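Local structure of toluene, o-xylene monooxygenase oxygenase subunit (Pseudomonas stutzeri, 2INC) at residues B[152-157]-B[251-256]; B[210-215]-B[262-267]; B[218-223]-B[255-260]. The protein forms part of the oxygenase component of a monooxygenase that probably hydroxylates toluene and o-xylene. One frame throughout, in Å; residues are numbered along the deposited sequence.

Following the chain from the N terminus, helix 142-172 brings 152-157, the first half of contact 1. Helix 208-237 then supplies 210-215 and 218-223. Helix 241-268 runs back past them and closes all three loops. Contact 1 closes first, at 251-256, and joins helix 142-172 to helix 241-268. Contact 3 closes next, at 255-260, sharing E255 and R256 with contact 1. Contact 2 closes last, at 262-267, so contact 3 nests within it. Contact 1 and contact 2 cross, because their segments alternate. D154 of contact 1 bonds H257 of contact 3. Contacts 2 and 3 both pin the hairpin of helices 208-237 and 241-268.

Contact 1: B[152-157]-B[251-256]; sequences TADHLR and KRDAER
D154 and D253 face each other between helix 142-172 and helix 241-268, and two arginines hold the pair. The carboxylates are stacked almost parallel, with D154 CG 3.8 Å from D253 CG. Two like charges this close would repel, so the arginines probably offset the cost. R157 has its CG anti to the backbone N (chi1 -176°) and an extended chain. This carries R157 NH2 to D253 OD2 at 2.7 Å. The oxygen lies in the guanidinium plane and is met on its syn side, though from out of the carboxylate plane. R256 behaves differently. Its chain bends at chi3 (54°), which lets NH1 reach both acids. R256 NH1 lies 3.0 Å from D154 OD1 and 2.8 Å from D253 OD1, and comes from above the plane of each carboxylate. A water accepts a hydrogen bond from R256 NE at 2.7 Å and donates one to D154 OD1 at 2.8 Å. Other residues complete the grip: Y79 bonds D154 OD2, Q83 bonds D253 OD1, W158 bonds D253 OD2, and E87 pairs with R157 NE. Replacing D253 by an alanine would probably leave R157 NH2 without its acceptor on helix 241-268, strip W158 NE1 of its bond and give R256 more freedom to turn. All four charged side chains are buried. The segments run antiparallel at 161°, their axes 10.4 Å apart. The arrangement is a buried salt-bridge network between antiparallel helices of the ferritin-like bundle of the methane, phenol and alkene hydroxylase family.

Contact 2: B[210-215]-B[262-267]; sequences EAFTAI and SALVKM
F212 reaches from helix 208-237 to L264 and V265 on helix 241-268. Its CB points toward the partner helix, and CG stands anti to the backbone N (chi1 171°). This turns the ring toward L264, whose CA is 9.8 Å from F212 CA. CB and CG make no close contact with 262-267; the touching starts further along the ring. CD1 comes within 4.1 Å of L264 CD2. CE1 is nearer, at 3.9 Å from the same methyl. CZ, the tip, is 3.8 Å from L264 CD2 and also meets L264 CB at 4.1 Å. CE2 touches V265 CG2 at 3.9 Å and is still under L264 CD2. The two helices are neighbours in the chain and form a helical hairpin of the ferritin-like bundle. This contact sits toward the open end of the hairpin, far from the turn that links them. L264 CD2 rests over the centre of the ring, 3.9 Å from the F212 ring centroid and 12° off the normal, as a CH-pi contact. V265 takes another route. Its CG2 comes to the ring edge, in the plane, so the two residues grip the ring from different directions. The L264 and F212 side chains lie antiparallel as they overlap, whereas V265 comes at F212 roughly perpendicular. L217 of helix 208-237 packs on both F212 and V265, and W208 of the same helix packs on L264. W260 touches F212 at CE1.

Contact 3: B[218-223]-B[255-260]; sequences VTKPAV and ERHRRW
Bends at chi3 (54°) and chi4 (59°) curl the chain of K220 and bring its NZ to H257. The histidine ring is placed to receive it by a first torsion that sets CG anti to the carbonyl carbon. K220 NZ then donates to H257 ND1 at 2.9 Å. The ammonium comes in at the ring edge, 18° out of the ring plane. Just behind it, K220 CE lies 3.6 Å from H257 ND1 and 3.9 Å from H257 CB. The other ring nitrogen, H257 NE2, bonds D154 of helix 142-172. With ND1 accepting, this is consistent with a proton on NE2. H257 therefore links three helices of the ferritin-like bundle: its own 241-268, helix 208-237 and helix 142-172. K220 NZ has a second, charged partner in E224, one turn further along its own helix. E224 also pairs with R258, which sits beside H257. The acid is thus shared by two cations, K220 and R258. The R258 chain is extended from CG to NE, and NH2 ends near P221. This NH2 is 3.9 Å from P221 CA and 4.3 Å from P221 CB, and E225 gives it a further salt bridge. P221 marks a kink in helix 208-237, since its nitrogen makes no bond to the preceding turn. The next bond, from A222 N to V218 O, is weak at 3.4 Å. H155 of helix 142-172 packs on K220 and meets the H257 ring with its plane steeply inclined.

Contact 1: B[152-157]-B[251-256]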
loop_
_atom_site.group_PDB
_atom_site.type_symbol
_atom_site.label_atom_id
_atom_site.label_comp_id
_atom_site.label_asym_id
_atom_site.label_seq_id
_atom_site.Cartn_x
_atom_site.Cartn_y
_atom_site.Cartn_z
ATOM N N THR B 152 -8.887 -20.841 -14.780
ATOM C CA THR B 152 -10.343 -20.547 -14.861
ATOM C C THR B 152 -10.558 -19.037 -15.019
ATOM O O THR B 152 -11.406 -18.590 -15.827
ATOM C CB THR B 152 -11.087 -21.089 -13.631
ATOM O OG1 THR B 152 -10.889 -22.518 -13.606
ATOM C CG2 THR B 152 -12.569 -20.851 -13.762
ATOM N N ALA B 153 -9.844 -18.271 -14.184
ATOM C CA ALA B 153 -9.911 -16.807 -14.242
ATOM C C ALA B 153 -9.516 -16.339 -15.632
ATOM O O ALA B 153 -10.122 -15.416 -16.173
ATOM C CB ALA B 153 -9.026 -16.205 -13.172
ATOM N N ASP B 154 -8.440 -16.902 -16.192
ATOM C CA ASP B 154 -8.079 -16.568 -17.594
ATOM C C ASP B 154 -9.166 -16.895 -18.593
ATOM O O ASP B 154 -9.382 -16.127 -19.531
ATOM C CB ASP B 154 -6.817 -17.305 -18.016
ATOM C CG ASP B 154 -5.598 -16.872 -17.221
ATOM O OD1 ASP B 154 -4.613 -17.660 -17.203
ATOM O OD2 ASP B 154 -5.590 -15.767 -16.596
ATOM N N HIS B 155 -9.841 -18.034 -18.464
ATOM C CA HIS B 155 -10.856 -18.340 -19.459
ATOM C C HIS B 155 -12.002 -17.348 -19.293
ATOM O O HIS B 155 -12.623 -16.963 -20.280
ATOM C CB HIS B 155 -11.445 -19.768 -19.262
ATOM C CG HIS B 155 -10.472 -20.911 -19.532
ATOM N ND1 HIS B 155 -9.539 -20.919 -20.551
ATOM C CD2 HIS B 155 -10.322 -22.089 -18.896
ATOM C CE1 HIS B 155 -8.859 -22.048 -20.529
ATOM N NE2 HIS B 155 -9.322 -22.783 -19.541
ATOM N N LEU B 156 -12.256 -16.911 -18.066
ATOM C CA LEU B 156 -13.291 -15.855 -17.852
ATOM C C LEU B 156 -12.864 -14.516 -18.494
ATOM O O LEU B 156 -13.665 -13.785 -19.082
ATOM C CB LEU B 156 -13.521 -15.650 -16.356
ATOM C CG LEU B 156 -14.490 -14.490 -15.931
ATOM C CD1 LEU B 156 -15.796 -14.572 -16.742
ATOM C CD2 LEU B 156 -14.783 -14.402 -14.430
ATOM N N ARG B 157 -11.572 -14.247 -18.416
ATOM C CA ARG B 157 -10.999 -13.062 -19.044
ATOM C C ARG B 157 -11.253 -13.142 -20.553
ATOM O O ARG B 157 -11.665 -12.148 -21.163
ATOM C CB ARG B 157 -9.497 -13.088 -18.781
ATOM C CG ARG B 157 -8.784 -11.848 -19.314
ATOM C CD ARG B 157 -7.330 -12.095 -19.367
ATOM N NE ARG B 157 -6.635 -10.892 -19.893
ATOM C CZ ARG B 157 -5.495 -10.896 -20.594
ATOM N NH1 ARG B 157 -4.990 -9.734 -21.032
ATOM N NH2 ARG B 157 -4.844 -12.015 -20.870
ATOM N N LYS B 251 -3.176 -15.699 -26.158
ATOM C CA LYS B 251 -2.272 -16.822 -26.289
ATOM C C LYS B 251 -1.200 -16.835 -25.188
ATOM O O LYS B 251 -0.664 -17.877 -24.879
ATOM C CB LYS B 251 -1.614 -16.804 -27.676
ATOM C CG LYS B 251 -0.948 -18.114 -28.050
ATOM C CD LYS B 251 -1.832 -18.934 -28.966
ATOM C CE LYS B 251 -1.336 -20.375 -29.066
ATOM N NZ LYS B 251 -0.474 -20.610 -30.267
ATOM N N ARG B 252 -0.848 -15.674 -24.638
ATOM C CA ARG B 252 0.115 -15.612 -23.538
ATOM C C ARG B 252 -0.439 -16.387 -22.321
ATOM O O ARG B 252 0.314 -17.069 -21.616
ATOM C CB ARG B 252 0.359 -14.171 -23.128
ATOM C CG ARG B 252 1.136 -13.338 -24.193
ATOM C CD ARG B 252 1.272 -11.838 -23.781
ATOM N NE ARG B 252 2.194 -11.620 -22.658
ATOM C CZ ARG B 252 3.506 -11.379 -22.793
ATOM N NH1 ARG B 252 4.095 -11.349 -23.988
ATOM N NH2 ARG B 252 4.244 -11.173 -21.721
ATOM N N ASP B 253 -1.746 -16.267 -22.085
ATOM C CA ASP B 253 -2.397 -17.067 -21.019
ATOM C C ASP B 253 -2.326 -18.550 -21.397
ATOM O O ASP B 253 -1.928 -19.424 -20.590
ATOM C CB ASP B 253 -3.884 -16.672 -20.849
ATOM C CG ASP B 253 -4.065 -15.262 -20.333
ATOM O OD1 ASP B 253 -3.119 -14.671 -19.763
ATOM O OD2 ASP B 253 -5.174 -14.711 -20.483
ATOM N N ALA B 254 -2.659 -18.843 -22.655
ATOM C CA ALA B 254 -2.674 -20.243 -23.085
ATOM C C ALA B 254 -1.286 -20.884 -22.917
ATOM O O ALA B 254 -1.181 -22.033 -22.512
ATOM C CB ALA B 254 -3.134 -20.340 -24.528
ATOM N N GLU B 255 -0.241 -20.144 -23.268
ATOM C CA GLU B 255 1.127 -20.645 -23.070
ATOM C C GLU B 255 1.408 -20.950 -21.599
ATOM O O GLU B 255 2.027 -21.946 -21.307
ATOM C CB GLU B 255 2.135 -19.639 -23.621
ATOM C CG GLU B 255 2.220 -19.632 -25.162
ATOM C CD GLU B 255 2.631 -18.215 -25.724
ATOM O OE1 GLU B 255 3.312 -17.408 -25.015
ATOM O OE2 GLU B 255 2.272 -17.907 -26.886
ATOM N N ARG B 256 0.931 -20.104 -20.692
ATOM C CA ARG B 256 1.026 -20.381 -19.246
ATOM C C ARG B 256 0.336 -21.690 -18.808
ATOM O O ARG B 256 0.899 -22.492 -18.054
ATOM C CB ARG B 256 0.475 -19.207 -18.436
ATOM C CG ARG B 256 0.760 -19.333 -16.955
ATOM C CD ARG B 256 0.551 -18.027 -16.201
ATOM N NE ARG B 256 -0.795 -17.449 -16.427
ATOM C CZ ARG B 256 -0.987 -16.401 -17.208
ATOM N NH1 ARG B 256 -2.193 -15.882 -17.421
ATOM N NH2 ARG B 256 0.053 -15.867 -17.807
HETATM O O HOH W 1 -2.902 -18.590 -15.243
#

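Contact 2: B[210-215]-B[262-267]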
loop_
_atom_site.group_PDB
_atom_site.type_symbol
_atom_site.label_atom_id
_atom_site.label_comp_id
_atom_site.label_asym_id
_atom_site.label_seq_id
_atom_site.Cartn_x
_atom_site.Cartn_y
_atom_site.Cartn_z
ATOM N N GLU B 210 -8.533 -37.769 -16.193
ATOM C CA GLU B 210 -9.191 -37.648 -17.501
ATOM C C GLU B 210 -9.617 -36.229 -17.825
ATOM O O GLU B 210 -9.528 -35.793 -18.994
ATOM C CB GLU B 210 -10.400 -38.556 -17.633
ATOM C CG GLU B 210 -10.681 -38.732 -19.124
ATOM C CD GLU B 210 -11.797 -39.709 -19.441
ATOM O OE1 GLU B 210 -12.445 -40.223 -18.504
ATOM O OE2 GLU B 210 -12.000 -39.961 -20.653
ATOM N N ALA B 211 -10.122 -35.517 -16.815
ATOM C CA ALA B 211 -10.561 -34.122 -16.999
ATOM C C ALA B 211 -9.419 -33.250 -17.392
ATOM O O ALA B 211 -9.517 -32.473 -18.346
ATOM C CB ALA B 211 -11.246 -33.571 -15.707
ATOM N N PHE B 212 -8.313 -33.386 -16.678
ATOM C CA PHE B 212 -7.092 -32.731 -17.056
ATOM C C PHE B 212 -6.649 -33.035 -18.491
ATOM O O PHE B 212 -6.255 -32.127 -19.234
ATOM C CB PHE B 212 -6.015 -33.080 -16.042
ATOM C CG PHE B 212 -4.619 -32.639 -16.442
ATOM C CD1 PHE B 212 -4.259 -31.297 -16.413
ATOM C CD2 PHE B 212 -3.692 -33.579 -16.827
ATOM C CE1 PHE B 212 -2.990 -30.872 -16.792
ATOM C CE2 PHE B 212 -2.393 -33.175 -17.214
ATOM C CZ PHE B 212 -2.054 -31.813 -17.179
ATOM N N THR B 213 -6.643 -34.316 -18.870
ATOM C CA THR B 213 -6.226 -34.685 -20.225
ATOM C C THR B 213 -7.208 -34.134 -21.239
ATOM O O THR B 213 -6.832 -33.441 -22.192
ATOM C CB THR B 213 -6.091 -36.218 -20.327
ATOM O OG1 THR B 213 -5.160 -36.655 -19.327
ATOM C CG2 THR B 213 -5.605 -36.623 -21.726
ATOM N N ALA B 214 -8.491 -34.383 -21.037
ATOM C CA ALA B 214 -9.439 -33.958 -22.016
ATOM C C ALA B 214 -9.446 -32.450 -22.190
ATOM O O ALA B 214 -9.466 -31.966 -23.335
ATOM C CB ALA B 214 -10.857 -34.537 -21.724
ATOM N N ILE B 215 -9.392 -31.695 -21.090
ATOM C CA ILE B 215 -9.500 -30.219 -21.193
ATOM C C ILE B 215 -8.149 -29.585 -21.516
ATOM O O ILE B 215 -8.040 -28.778 -22.428
ATOM C CB ILE B 215 -10.000 -29.604 -19.869
ATOM C CG1 ILE B 215 -11.378 -30.125 -19.513
ATOM C CG2 ILE B 215 -9.990 -28.081 -19.965
ATOM C CD1 ILE B 215 -12.402 -29.769 -20.550
ATOM N N SER B 262 2.366 -29.148 -18.701
ATOM C CA SER B 262 3.569 -29.881 -19.002
ATOM C C SER B 262 4.301 -30.291 -17.702
ATOM O O SER B 262 4.768 -31.415 -17.593
ATOM C CB SER B 262 4.460 -29.079 -19.962
ATOM O OG SER B 262 5.630 -29.831 -20.207
ATOM N N ALA B 263 4.337 -29.411 -16.695
ATOM C CA ALA B 263 4.997 -29.753 -15.435
ATOM C C ALA B 263 4.301 -30.899 -14.756
ATOM O O ALA B 263 4.959 -31.785 -14.198
ATOM C CB ALA B 263 5.133 -28.546 -14.521
ATOM N N LEU B 264 2.974 -30.911 -14.825
ATOM C CA LEU B 264 2.213 -31.977 -14.203
ATOM C C LEU B 264 2.409 -33.334 -14.903
ATOM O O LEU B 264 2.575 -34.356 -14.250
ATOM C CB LEU B 264 0.728 -31.623 -14.140
ATOM C CG LEU B 264 -0.189 -32.566 -13.318
ATOM C CD1 LEU B 264 0.253 -32.737 -11.878
ATOM C CD2 LEU B 264 -1.597 -32.071 -13.369
ATOM N N VAL B 265 2.370 -33.336 -16.228
ATOM C CA VAL B 265 2.600 -34.579 -16.974
ATOM C C VAL B 265 4.010 -35.060 -16.600
ATOM O O VAL B 265 4.213 -36.268 -16.313
ATOM C CB VAL B 265 2.471 -34.367 -18.467
ATOM C CG1 VAL B 265 3.176 -35.524 -19.255
ATOM C CG2 VAL B 265 0.999 -34.247 -18.852
ATOM N N LYS B 266 4.961 -34.125 -16.546
ATOM C CA LYS B 266 6.318 -34.477 -16.150
ATOM C C LYS B 266 6.319 -35.239 -14.836
ATOM O O LYS B 266 6.959 -36.319 -14.689
ATOM C CB LYS B 266 7.196 -33.237 -16.039
ATOM C CG LYS B 266 8.653 -33.569 -15.762
ATOM C CD LYS B 266 9.509 -32.367 -15.848
ATOM C CE LYS B 266 10.912 -32.703 -15.398
ATOM N NZ LYS B 266 11.698 -31.467 -15.070
ATOM N N MET B 267 5.644 -34.659 -13.842
ATOM C CA MET B 267 5.581 -35.294 -12.545
ATOM C C MET B 267 4.915 -36.660 -12.633
ATOM O O MET B 267 5.408 -37.615 -12.055
ATOM C CB MET B 267 4.875 -34.383 -11.549
ATOM C CG MET B 267 4.648 -35.057 -10.237
ATOM S SD MET B 267 3.853 -33.865 -9.158
ATOM C CE MET B 267 3.826 -34.771 -7.629
#

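Contact 3: B[218-223]-B[255-260]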
loop_
_atom_site.group_PDB
_atom_site.type_symbol
_atom_site.label_atom_id
_atom_site.label_comp_id
_atom_site.label_asym_id
_atom_site.label_seq_id
_atom_site.Cartn_x
_atom_site.Cartn_y
_atom_site.Cartn_z
ATOM N N VAL B 218 -5.897 -31.879 -24.556
ATOM C CA VAL B 218 -6.488 -32.154 -25.857
ATOM C C VAL B 218 -7.346 -30.995 -26.332
ATOM O O VAL B 218 -7.065 -30.418 -27.378
ATOM C CB VAL B 218 -7.316 -33.483 -25.873
ATOM C CG1 VAL B 218 -8.017 -33.676 -27.233
ATOM C CG2 VAL B 218 -6.376 -34.692 -25.544
ATOM N N THR B 219 -8.390 -30.659 -25.586
ATOM C CA THR B 219 -9.313 -29.627 -26.041
ATOM C C THR B 219 -8.638 -28.245 -26.158
ATOM O O THR B 219 -8.705 -27.571 -27.207
ATOM C CB THR B 219 -10.471 -29.578 -25.098
ATOM O OG1 THR B 219 -11.099 -30.854 -25.141
ATOM C CG2 THR B 219 -11.482 -28.522 -25.524
ATOM N N LYS B 220 -7.897 -27.844 -25.120
ATOM C CA LYS B 220 -7.360 -26.493 -25.137
ATOM C C LYS B 220 -6.363 -26.267 -26.286
ATOM O O LYS B 220 -6.439 -25.245 -26.997
ATOM C CB LYS B 220 -6.786 -26.115 -23.749
ATOM C CG LYS B 220 -7.885 -25.537 -22.850
ATOM C CD LYS B 220 -7.503 -25.329 -21.381
ATOM C CE LYS B 220 -6.261 -24.499 -21.238
ATOM N NZ LYS B 220 -6.356 -23.146 -21.840
ATOM N N PRO B 221 -5.396 -27.176 -26.468
ATOM C CA PRO B 221 -4.525 -26.868 -27.620
ATOM C C PRO B 221 -5.256 -26.813 -28.963
ATOM O O PRO B 221 -4.879 -25.994 -29.778
ATOM C CB PRO B 221 -3.429 -27.953 -27.549
ATOM C CG PRO B 221 -3.394 -28.274 -26.010
ATOM C CD PRO B 221 -4.910 -28.342 -25.712
ATOM N N ALA B 222 -6.322 -27.599 -29.157
ATOM C CA ALA B 222 -7.156 -27.501 -30.364
ATOM C C ALA B 222 -7.899 -26.171 -30.429
ATOM O O ALA B 222 -7.959 -25.546 -31.487
ATOM C CB ALA B 222 -8.125 -28.658 -30.495
ATOM N N VAL B 223 -8.530 -25.759 -29.326
ATOM C CA VAL B 223 -9.208 -24.446 -29.284
ATOM C C VAL B 223 -8.219 -23.304 -29.549
ATOM O O VAL B 223 -8.484 -22.369 -30.323
ATOM C CB VAL B 223 -9.907 -24.216 -27.927
ATOM C CG1 VAL B 223 -10.455 -22.780 -27.868
ATOM C CG2 VAL B 223 -11.014 -25.210 -27.762
ATOM N N GLU B 255 -0.241 -20.144 -23.268
ATOM C CA GLU B 255 1.127 -20.645 -23.070
ATOM C C GLU B 255 1.408 -20.950 -21.599
ATOM O O GLU B 255 2.027 -21.946 -21.307
ATOM C CB GLU B 255 2.135 -19.639 -23.621
ATOM C CG GLU B 255 2.220 -19.632 -25.162
ATOM C CD GLU B 255 2.631 -18.215 -25.724
ATOM O OE1 GLU B 255 3.312 -17.408 -25.015
ATOM O OE2 GLU B 255 2.272 -17.907 -26.886
ATOM N N ARG B 256 0.931 -20.104 -20.692
ATOM C CA ARG B 256 1.026 -20.381 -19.246
ATOM C C ARG B 256 0.336 -21.690 -18.808
ATOM O O ARG B 256 0.899 -22.492 -18.054
ATOM C CB ARG B 256 0.475 -19.207 -18.436
ATOM C CG ARG B 256 0.760 -19.333 -16.955
ATOM C CD ARG B 256 0.551 -18.027 -16.201
ATOM N NE ARG B 256 -0.795 -17.449 -16.427
ATOM C CZ ARG B 256 -0.987 -16.401 -17.208
ATOM N NH1 ARG B 256 -2.193 -15.882 -17.421
ATOM N NH2 ARG B 256 0.053 -15.867 -17.807
ATOM N N HIS B 257 -0.908 -21.892 -19.263
ATOM C CA HIS B 257 -1.611 -23.115 -18.980
ATOM C C HIS B 257 -0.834 -24.334 -19.487
ATOM O O HIS B 257 -0.791 -25.354 -18.813
ATOM C CB HIS B 257 -2.995 -23.097 -19.618
ATOM C CG HIS B 257 -3.786 -21.866 -19.278
ATOM N ND1 HIS B 257 -4.828 -21.408 -20.065
ATOM C CD2 HIS B 257 -3.640 -20.956 -18.279
ATOM C CE1 HIS B 257 -5.330 -20.302 -19.529
ATOM N NE2 HIS B 257 -4.618 -19.996 -18.452
ATOM N N ARG B 258 -0.242 -24.224 -20.674
ATOM C CA ARG B 258 0.540 -25.355 -21.201
ATOM C C ARG B 258 1.778 -25.603 -20.334
ATOM O O ARG B 258 2.208 -26.748 -20.168
ATOM C CB ARG B 258 0.938 -25.114 -22.667
ATOM C CG ARG B 258 -0.179 -25.320 -23.680
ATOM C CD ARG B 258 0.235 -24.760 -25.038
ATOM N NE ARG B 258 -0.950 -24.482 -25.860
ATOM C CZ ARG B 258 -0.872 -24.125 -27.129
ATOM N NH1 ARG B 258 0.325 -24.017 -27.694
ATOM N NH2 ARG B 258 -1.984 -23.861 -27.823
ATOM N N ARG B 259 2.371 -24.543 -19.820
ATOM C CA ARG B 259 3.550 -24.702 -18.951
ATOM C C ARG B 259 3.264 -25.525 -17.683
ATOM O O ARG B 259 4.028 -26.424 -17.336
ATOM C CB ARG B 259 4.141 -23.360 -18.571
ATOM C CG ARG B 259 4.918 -22.671 -19.734
ATOM C CD ARG B 259 5.838 -21.593 -19.203
ATOM N NE ARG B 259 5.122 -20.465 -18.595
ATOM C CZ ARG B 259 4.637 -19.428 -19.275
ATOM N NH1 ARG B 259 4.725 -19.398 -20.591
ATOM N NH2 ARG B 259 4.027 -18.428 -18.649
ATOM N N TRP B 260 2.152 -25.255 -17.002
ATOM C CA TRP B 260 1.833 -26.024 -15.804
ATOM C C TRP B 260 1.323 -27.407 -16.173
ATOM O O TRP B 260 1.588 -28.365 -15.424
ATOM C CB TRP B 260 0.922 -25.282 -14.822
ATOM C CG TRP B 260 -0.595 -25.318 -15.069
ATOM C CD1 TRP B 260 -1.361 -24.305 -15.550
ATOM C CD2 TRP B 260 -1.510 -26.370 -14.704
ATOM N NE1 TRP B 260 -2.709 -24.682 -15.562
ATOM C CE2 TRP B 260 -2.811 -25.942 -15.056
ATOM C CE3 TRP B 260 -1.363 -27.650 -14.130
ATOM C CZ2 TRP B 260 -3.912 -26.714 -14.831
ATOM C CZ3 TRP B 260 -2.452 -28.426 -13.948
ATOM C CH2 TRP B 260 -3.725 -27.970 -14.282
#